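Local coordinates for protein Fdc1 (Candida dubliniensis, PDB 4ZAD) that probably catalyses the reversible decarboxylation of cinnamic, coumaric and ferulic acids to their vinyl products, using a prenylated flavin cofactor and manganese, at residues A217-V222 with E269-G274; P127-H132 with K256-D261. All coordinates share one frame; numbering follows the deposited sequence.

Interaction 1: residues A217-V222 with E269-G274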
ATOM      1  N   ALA A 217       9.361 -30.339  25.392  1.00 26.76           N
ATOM      2  CA  ALA A 217       7.900 -30.422  25.463  1.00 26.33           C
ATOM      3  C   ALA A 217       7.363 -29.520  24.363  1.00 26.00           C
ATOM      4  O   ALA A 217       8.015 -28.571  23.957  1.00 27.66           O
ATOM      5  CB  ALA A 217       7.347 -30.004  26.837  1.00 25.80           C
ATOM      6  N   LEU A 218       6.208 -29.871  23.846  1.00 25.35           N
ATOM      7  CA  LEU A 218       5.556 -29.154  22.808  1.00 24.93           C
ATOM      8  C   LEU A 218       4.139 -29.020  23.311  1.00 24.56           C
ATOM      9  O   LEU A 218       3.461 -30.021  23.467  1.00 24.23           O
ATOM     10  CB  LEU A 218       5.579 -29.949  21.500  1.00 25.15           C
ATOM     11  CG  LEU A 218       4.634 -29.375  20.410  1.00 25.83           C
ATOM     12  CD1 LEU A 218       5.060 -27.894  20.009  1.00 25.83           C
ATOM     13  CD2 LEU A 218       4.531 -30.272  19.197  1.00 24.75           C
ATOM     14  N   CYS A 219       3.700 -27.786  23.562  1.00 24.58           N
ATOM     15  CA  CYS A 219       2.497 -27.514  24.365  1.00 24.44           C
ATOM     16  C   CYS A 219       1.459 -26.824  23.521  1.00 24.65           C
ATOM     17  O   CYS A 219       1.751 -25.807  22.908  1.00 25.93           O
ATOM     18  CB  CYS A 219       2.860 -26.656  25.575  1.00 24.05           C
ATOM     19  SG  CYS A 219       4.218 -27.341  26.637  1.00 24.55           S
ATOM     20  N   PHE A 220       0.249 -27.367  23.465  1.00 24.95           N
ATOM     21  CA  PHE A 220      -0.837 -26.741  22.650  1.00 24.71           C
ATOM     22  C   PHE A 220      -1.903 -26.152  23.551  1.00 24.34           C
ATOM     23  O   PHE A 220      -2.224 -26.728  24.600  1.00 24.03           O
ATOM     24  CB  PHE A 220      -1.469 -27.755  21.700  1.00 24.60           C
ATOM     25  CG  PHE A 220      -0.501 -28.354  20.745  1.00 24.40           C
ATOM     26  CD1 PHE A 220      -0.110 -27.667  19.627  1.00 26.04           C
ATOM     27  CD2 PHE A 220       0.033 -29.589  20.970  1.00 25.71           C
ATOM     28  CE1 PHE A 220       0.810 -28.203  18.764  1.00 25.54           C
ATOM     29  CE2 PHE A 220       0.953 -30.128  20.110  1.00 25.07           C
ATOM     30  CZ  PHE A 220       1.336 -29.439  19.011  1.00 25.33           C
ATOM     31  N   GLY A 221      -2.421 -24.991  23.173  1.00 24.08           N
ATOM     32  CA  GLY A 221      -3.429 -24.322  23.991  1.00 24.39           C
ATOM     33  C   GLY A 221      -2.876 -23.816  25.301  1.00 24.43           C
ATOM     34  O   GLY A 221      -3.528 -23.840  26.322  1.00 25.21           O
ATOM     35  N   VAL A 222      -1.652 -23.339  25.268  1.00 24.91           N
ATOM     36  CA  VAL A 222      -1.011 -22.789  26.454  1.00 24.57           C
ATOM     37  C   VAL A 222      -1.665 -21.468  26.825  1.00 24.01           C
ATOM     38  O   VAL A 222      -2.518 -20.997  26.110  1.00 23.67           O
ATOM     39  CB  VAL A 222       0.483 -22.526  26.192  1.00 24.78           C
ATOM     40  CG1 VAL A 222       1.177 -23.819  25.575  1.00 23.99           C
ATOM     41  CG2 VAL A 222       0.626 -21.316  25.321  1.00 23.42           C
ATOM     42  N   GLU A 269      -3.916 -27.564  26.532  1.00 30.36           N
ATOM     43  CA  GLU A 269      -4.862 -28.558  26.036  1.00 30.74           C
ATOM     44  C   GLU A 269      -4.153 -29.891  25.856  1.00 30.74           C
ATOM     45  O   GLU A 269      -4.712 -30.936  26.203  1.00 30.82           O
ATOM     46  CB  GLU A 269      -5.512 -28.103  24.731  1.00 30.72           C
ATOM     47  CG  GLU A 269      -6.285 -26.815  24.861  1.00 32.25           C
ATOM     48  CD  GLU A 269      -7.664 -27.019  25.499  1.00 35.88           C
ATOM     49  OE1 GLU A 269      -8.466 -27.847  24.995  1.00 38.56           O
ATOM     50  OE2 GLU A 269      -7.967 -26.339  26.497  1.00 37.56           O
ATOM     51  N   MET A 270      -2.928 -29.853  25.315  1.00 30.56           N
ATOM     52  CA  MET A 270      -2.156 -31.060  25.054  1.00 30.43           C
ATOM     53  C   MET A 270      -0.692 -30.734  25.158  1.00 30.49           C
ATOM     54  O   MET A 270      -0.253 -29.675  24.630  1.00 30.08           O
ATOM     55  CB  MET A 270      -2.368 -31.604  23.626  1.00 31.24           C
ATOM     56  CG  MET A 270      -3.727 -32.169  23.296  1.00 31.68           C
ATOM     57  SD  MET A 270      -3.909 -32.546  21.558  1.00 31.60           S
ATOM     58  CE  MET A 270      -4.143 -30.894  20.923  1.00 34.95           C
ATOM     59  N   VAL A 271       0.054 -31.678  25.767  1.00 29.40           N
ATOM     60  CA  VAL A 271       1.499 -31.590  25.886  1.00 28.68           C
ATOM     61  C   VAL A 271       2.111 -32.827  25.269  1.00 28.14           C
ATOM     62  O   VAL A 271       1.659 -33.925  25.507  1.00 28.89           O
ATOM     63  CB  VAL A 271       1.981 -31.438  27.367  1.00 28.85           C
ATOM     64  CG1 VAL A 271       3.513 -31.448  27.438  1.00 26.77           C
ATOM     65  CG2 VAL A 271       1.438 -30.145  27.983  1.00 27.28           C
ATOM     66  N   PHE A 272       3.121 -32.623  24.441  1.00 27.70           N
ATOM     67  CA  PHE A 272       3.837 -33.683  23.762  1.00 27.21           C
ATOM     68  C   PHE A 272       5.227 -33.648  24.404  1.00 27.37           C
ATOM     69  O   PHE A 272       5.791 -32.575  24.558  1.00 26.63           O
ATOM     70  CB  PHE A 272       3.988 -33.341  22.279  1.00 27.26           C
ATOM     71  CG  PHE A 272       2.770 -33.610  21.415  1.00 27.81           C
ATOM     72  CD1 PHE A 272       1.485 -33.704  21.929  1.00 29.65           C
ATOM     73  CD2 PHE A 272       2.917 -33.716  20.053  1.00 29.31           C
ATOM     74  CE1 PHE A 272       0.384 -33.944  21.102  1.00 28.65           C
ATOM     75  CE2 PHE A 272       1.791 -33.951  19.214  1.00 30.08           C
ATOM     76  CZ  PHE A 272       0.544 -34.063  19.753  1.00 28.71           C
ATOM     77  N   GLU A 273       5.776 -34.799  24.780  1.00 27.26           N
ATOM     78  CA  GLU A 273       7.097 -34.864  25.418  1.00 27.15           C
ATOM     79  C   GLU A 273       8.006 -35.751  24.634  1.00 26.74           C
ATOM     80  O   GLU A 273       7.570 -36.810  24.214  1.00 26.46           O
ATOM     81  CB  GLU A 273       6.987 -35.471  26.823  1.00 26.97           C
ATOM     82  CG  GLU A 273       5.956 -34.785  27.726  1.00 27.92           C
ATOM     83  CD  GLU A 273       5.844 -35.464  29.064  1.00 30.81           C
ATOM     84  OE1 GLU A 273       6.638 -36.392  29.336  1.00 32.56           O
ATOM     85  OE2 GLU A 273       4.982 -35.062  29.864  1.00 33.01           O
ATOM     86  N   GLY A 274       9.275 -35.377  24.470  1.00 26.43           N
ATOM     87  CA  GLY A 274      10.219 -36.308  23.828  1.00 26.44           C
ATOM     88  C   GLY A 274      11.687 -35.921  23.791  1.00 26.19           C
ATOM     89  O   GLY A 274      12.191 -35.363  24.726  1.00 26.27           O
TER
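Two antiparallel strands, 217-220 and 270-274, pair in the large antiparallel sheet of the Rift-related, flavin-binding domain, and a classic beta bulge ends the pairing. Leu-218 and Phe-272 form a hydrogen-bonded pair: Leu-218 N reaches Phe-272 O at 2.8 Å, and Phe-272 N returns to Leu-218 O. Phe-220 N meets Met-270 O nearly head-on, with an N-H...O angle of 173°. At the bulge Phe-220 O takes two donors: Glu-269 N at 2.7 Å, in the carbonyl plane, and Met-270 N at 3.3 Å, tilted from it. Leu-218, Phe-220, Met-270 and Phe-272 share one face of the sheet. There Phe-220, its CG anti to the carbonyl carbon (chi1 -59°), turns an edge to Phe-272 in a T-shaped stack: CE2 of Phe-220 sits over the centre of the Phe-272 ring, with the planes 74° apart. The other face brings Cys-219 SG to 4.2 Å from Val-271 CG2. The Cys-219 side chain is about 7 Å from that of Trp-175, which binds the prenylated FMN. The Glu-269 carboxylate turns elsewhere, to Arg-10 and Arg-313. The backbone bonds thus fix the register, while the double grip on Phe-220 O accommodates the extra residue where pairing stops.

Interaction 2: residues P127-H132 with K256-D261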
ATOM      1  N   PRO A 127      -5.375 -29.443  33.981  1.00 36.03           N
ATOM      2  CA  PRO A 127      -6.295 -30.244  33.188  1.00 35.10           C
ATOM      3  C   PRO A 127      -5.671 -31.263  32.234  1.00 33.93           C
ATOM      4  O   PRO A 127      -6.248 -32.309  32.031  1.00 34.08           O
ATOM      5  CB  PRO A 127      -7.067 -29.190  32.390  1.00 35.51           C
ATOM      6  CG  PRO A 127      -7.051 -27.971  33.247  1.00 35.73           C
ATOM      7  CD  PRO A 127      -5.774 -28.027  34.036  1.00 35.90           C
ATOM      8  N   HIS A 128      -4.528 -30.962  31.624  1.00 33.08           N
ATOM      9  CA  HIS A 128      -3.962 -31.856  30.614  1.00 31.72           C
ATOM     10  C   HIS A 128      -3.348 -33.102  31.242  1.00 31.72           C
ATOM     11  O   HIS A 128      -3.049 -34.087  30.531  1.00 31.16           O
ATOM     12  CB  HIS A 128      -2.983 -31.144  29.664  1.00 31.08           C
ATOM     13  CG  HIS A 128      -1.705 -30.721  30.298  1.00 29.76           C
ATOM     14  ND1 HIS A 128      -0.686 -31.601  30.570  1.00 26.78           N
ATOM     15  CD2 HIS A 128      -1.266 -29.500  30.688  1.00 29.71           C
ATOM     16  CE1 HIS A 128       0.321 -30.942  31.121  1.00 28.15           C
ATOM     17  NE2 HIS A 128      -0.008 -29.666  31.208  1.00 27.81           N
ATOM     18  N   LYS A 129      -3.186 -33.087  32.571  1.00 31.26           N
ATOM     19  CA  LYS A 129      -2.719 -34.286  33.263  1.00 31.05           C
ATOM     20  C   LYS A 129      -3.819 -35.333  33.470  1.00 31.58           C
ATOM     21  O   LYS A 129      -3.537 -36.372  34.037  1.00 32.04           O
ATOM     22  CB  LYS A 129      -2.086 -33.944  34.604  1.00 30.42           C
ATOM     23  CG  LYS A 129      -0.730 -33.254  34.547  1.00 29.60           C
ATOM     24  CD  LYS A 129       0.274 -33.942  33.634  1.00 27.99           C
ATOM     25  CE  LYS A 129       1.691 -33.512  33.932  1.00 26.99           C
ATOM     26  NZ  LYS A 129       2.753 -34.312  33.267  1.00 25.81           N
ATOM     27  N   LYS A 130      -5.049 -35.100  33.011  1.00 31.64           N
ATOM     28  CA  LYS A 130      -6.092 -36.103  33.199  1.00 32.49           C
ATOM     29  C   LYS A 130      -5.889 -37.402  32.339  1.00 33.06           C
ATOM     30  O   LYS A 130      -6.149 -38.506  32.826  1.00 32.34           O
ATOM     31  CB  LYS A 130      -7.482 -35.484  32.985  1.00 32.40           C
ATOM     32  CG  LYS A 130      -8.667 -36.477  33.176  1.00 33.20           C
ATOM     33  CD  LYS A 130     -10.011 -35.893  32.734  1.00 32.08           C
ATOM     34  CE  LYS A 130     -11.191 -36.541  33.459  1.00 31.71           C
ATOM     35  NZ  LYS A 130     -12.475 -35.784  33.227  1.00 30.05           N
ATOM     36  N   HIS A 131      -5.447 -37.259  31.083  1.00 33.71           N
ATOM     37  CA  HIS A 131      -5.219 -38.401  30.185  1.00 34.23           C
ATOM     38  C   HIS A 131      -3.793 -38.459  29.661  1.00 34.75           C
ATOM     39  O   HIS A 131      -3.175 -37.440  29.374  1.00 33.54           O
ATOM     40  CB  HIS A 131      -6.143 -38.377  28.955  1.00 34.55           C
ATOM     41  CG  HIS A 131      -7.606 -38.380  29.273  1.00 36.63           C
ATOM     42  ND1 HIS A 131      -8.382 -37.243  29.203  1.00 37.71           N
ATOM     43  CD2 HIS A 131      -8.438 -39.385  29.649  1.00 38.46           C
ATOM     44  CE1 HIS A 131      -9.622 -37.542  29.550  1.00 38.26           C
ATOM     45  NE2 HIS A 131      -9.685 -38.834  29.819  1.00 37.83           N
ATOM     46  N   HIS A 132      -3.317 -39.692  29.470  1.00 36.15           N
ATOM     47  CA  HIS A 132      -1.939 -39.986  29.060  1.00 36.64           C
ATOM     48  C   HIS A 132      -1.891 -41.004  27.934  1.00 37.37           C
ATOM     49  O   HIS A 132      -2.716 -41.906  27.886  1.00 37.71           O
ATOM     50  CB  HIS A 132      -1.161 -40.521  30.254  1.00 36.03           C
ATOM     51  CG  HIS A 132      -0.908 -39.488  31.301  1.00 36.16           C
ATOM     52  ND1 HIS A 132      -1.827 -39.178  32.278  1.00 36.99           N
ATOM     53  CD2 HIS A 132       0.141 -38.660  31.501  1.00 36.30           C
ATOM     54  CE1 HIS A 132      -1.345 -38.221  33.052  1.00 37.30           C
ATOM     55  NE2 HIS A 132      -0.142 -37.897  32.610  1.00 37.16           N
ATOM     56  N   LYS A 256       5.532 -30.337  36.185  1.00 27.33           N
ATOM     57  CA  LYS A 256       6.590 -31.147  35.602  1.00 28.09           C
ATOM     58  C   LYS A 256       6.058 -32.153  34.579  1.00 28.70           C
ATOM     59  O   LYS A 256       5.009 -32.757  34.758  1.00 28.21           O
ATOM     60  CB  LYS A 256       7.329 -31.878  36.715  1.00 28.25           C
ATOM     61  CG  LYS A 256       8.663 -32.498  36.313  1.00 29.67           C
ATOM     62  CD  LYS A 256       9.158 -33.493  37.396  1.00 32.55           C
ATOM     63  CE  LYS A 256       9.733 -34.840  36.808  1.00 33.30           C
ATOM     64  NZ  LYS A 256       8.759 -35.695  36.113  1.00 32.84           N
ATOM     65  N   CYS A 257       6.789 -32.351  33.494  1.00 29.83           N
ATOM     66  CA  CYS A 257       6.415 -33.416  32.548  1.00 30.95           C
ATOM     67  C   CYS A 257       6.345 -34.810  33.209  1.00 31.82           C
ATOM     68  O   CYS A 257       6.905 -35.023  34.283  1.00 32.15           O
ATOM     69  CB  CYS A 257       7.386 -33.443  31.368  1.00 30.48           C
ATOM     70  SG  CYS A 257       7.202 -32.044  30.272  1.00 31.00           S
ATOM     71  N   GLU A 258       5.678 -35.764  32.552  1.00 33.01           N
ATOM     72  CA  GLU A 258       5.776 -37.171  32.960  1.00 33.36           C
ATOM     73  C   GLU A 258       7.107 -37.851  32.708  1.00 33.89           C
ATOM     74  O   GLU A 258       7.528 -38.648  33.540  1.00 35.06           O
ATOM     75  CB  GLU A 258       4.710 -38.019  32.317  1.00 33.51           C
ATOM     76  CG  GLU A 258       3.308 -37.691  32.767  1.00 35.05           C
ATOM     77  CD  GLU A 258       3.074 -37.705  34.291  1.00 36.55           C
ATOM     78  OE1 GLU A 258       3.443 -38.689  35.005  1.00 36.95           O
ATOM     79  OE2 GLU A 258       2.467 -36.719  34.751  1.00 35.52           O
ATOM     80  N   THR A 259       7.771 -37.570  31.591  1.00 34.28           N
ATOM     81  CA  THR A 259       8.966 -38.350  31.173  1.00 33.97           C
ATOM     82  C   THR A 259      10.252 -37.552  30.989  1.00 34.07           C
ATOM     83  O   THR A 259      11.260 -38.127  30.558  1.00 33.67           O
ATOM     84  CB  THR A 259       8.731 -39.050  29.805  1.00 34.60           C
ATOM     85  OG1 THR A 259       8.648 -38.048  28.775  1.00 33.31           O
ATOM     86  CG2 THR A 259       7.462 -39.932  29.825  1.00 32.82           C
ATOM     87  N   ASN A 260      10.222 -36.238  31.237  1.00 33.93           N
ATOM     88  CA  ASN A 260      11.455 -35.496  31.486  1.00 33.86           C
ATOM     89  C   ASN A 260      11.206 -34.516  32.610  1.00 34.34           C
ATOM     90  O   ASN A 260      10.110 -34.533  33.155  1.00 35.26           O
ATOM     91  CB  ASN A 260      12.053 -34.857  30.218  1.00 33.83           C
ATOM     92  CG  ASN A 260      11.094 -33.932  29.489  1.00 34.32           C
ATOM     93  OD1 ASN A 260      10.782 -32.826  29.974  1.00 33.47           O
ATOM     94  ND2 ASN A 260      10.651 -34.361  28.286  1.00 29.45           N
ATOM     95  N   ASP A 261      12.224 -33.731  32.996  1.00 34.60           N
ATOM     96  CA  ASP A 261      12.125 -32.756  34.097  1.00 34.90           C
ATOM     97  C   ASP A 261      11.837 -31.335  33.590  1.00 34.18           C
ATOM     98  O   ASP A 261      12.035 -30.366  34.312  1.00 33.79           O
ATOM     99  CB  ASP A 261      13.418 -32.712  34.947  1.00 35.65           C
ATOM    100  CG  ASP A 261      13.770 -34.064  35.635  1.00 38.33           C
ATOM    101  OD1 ASP A 261      12.877 -34.894  35.920  1.00 39.35           O
ATOM    102  OD2 ASP A 261      14.987 -34.271  35.900  1.00 42.24           O
TER
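The backbones of 127-132, a short 3-10 turn running into a strand, and of the irregular loop 256-261 stay apart, with Lys-129 CA and Glu-258 CA 9.0 Å from each other. The contact links the turn at the start of strand 131-134, which pairs with strand 300-312, to the connection between strands 253-256 and 263-265. Side chains bridge the gap. Lys-129 bends at chi2 (-49°) and is extended beyond, which carries its ammonium across to the loop. Lys-129 NZ forms a salt bridge with Glu-258 OE2 at 2.8 Å, the two side chains meeting tip to tip. The carboxylate oxygen is approached on its anti side, 22° out of plane. Lys-129 NZ also donates to Lys-256 O at 3.1 Å, in the carbonyl plane and on a lone pair. His-132 meets Glu-258 by its ring edge: Glu-258 CG lies 3.5 Å from His-132 NE2, near the ring plane. Ring and carboxylate are 82° apart. The Lys-129 side chain also touches Glu-273, and the His-132 ring meets that of His-309. One ammonium therefore ties the turn to both a carboxylate and a main-chain carbonyl of the loop, and the acid would be expected to stabilise its positive charge.

How the interactions relate
The centres of interactions 1 and 2 lie about 9 Å apart in the Rift-related domain, and both contacts reach the same antiparallel sheet. Their segments alternate along the chain: 127-132, 217-222, 256-261, 269-274. Glu-273 joins them directly. Glu-273 OE1 is 2.7 Å from Thr-259 OG1, and Glu-273 OE2 is 2.9 Å from Glu-258 N; both are probable hydrogen bonds. Val-271 CG2 also packs against His-128 CE1 at 3.4 Å. Strand 270-277 thus pairs with strand 214-220 and also bears on the turn and loop of interaction 2. Through Glu-273 the outer loop is joined to the buried sheet, whose strand pair lies nearer the centre of the chain.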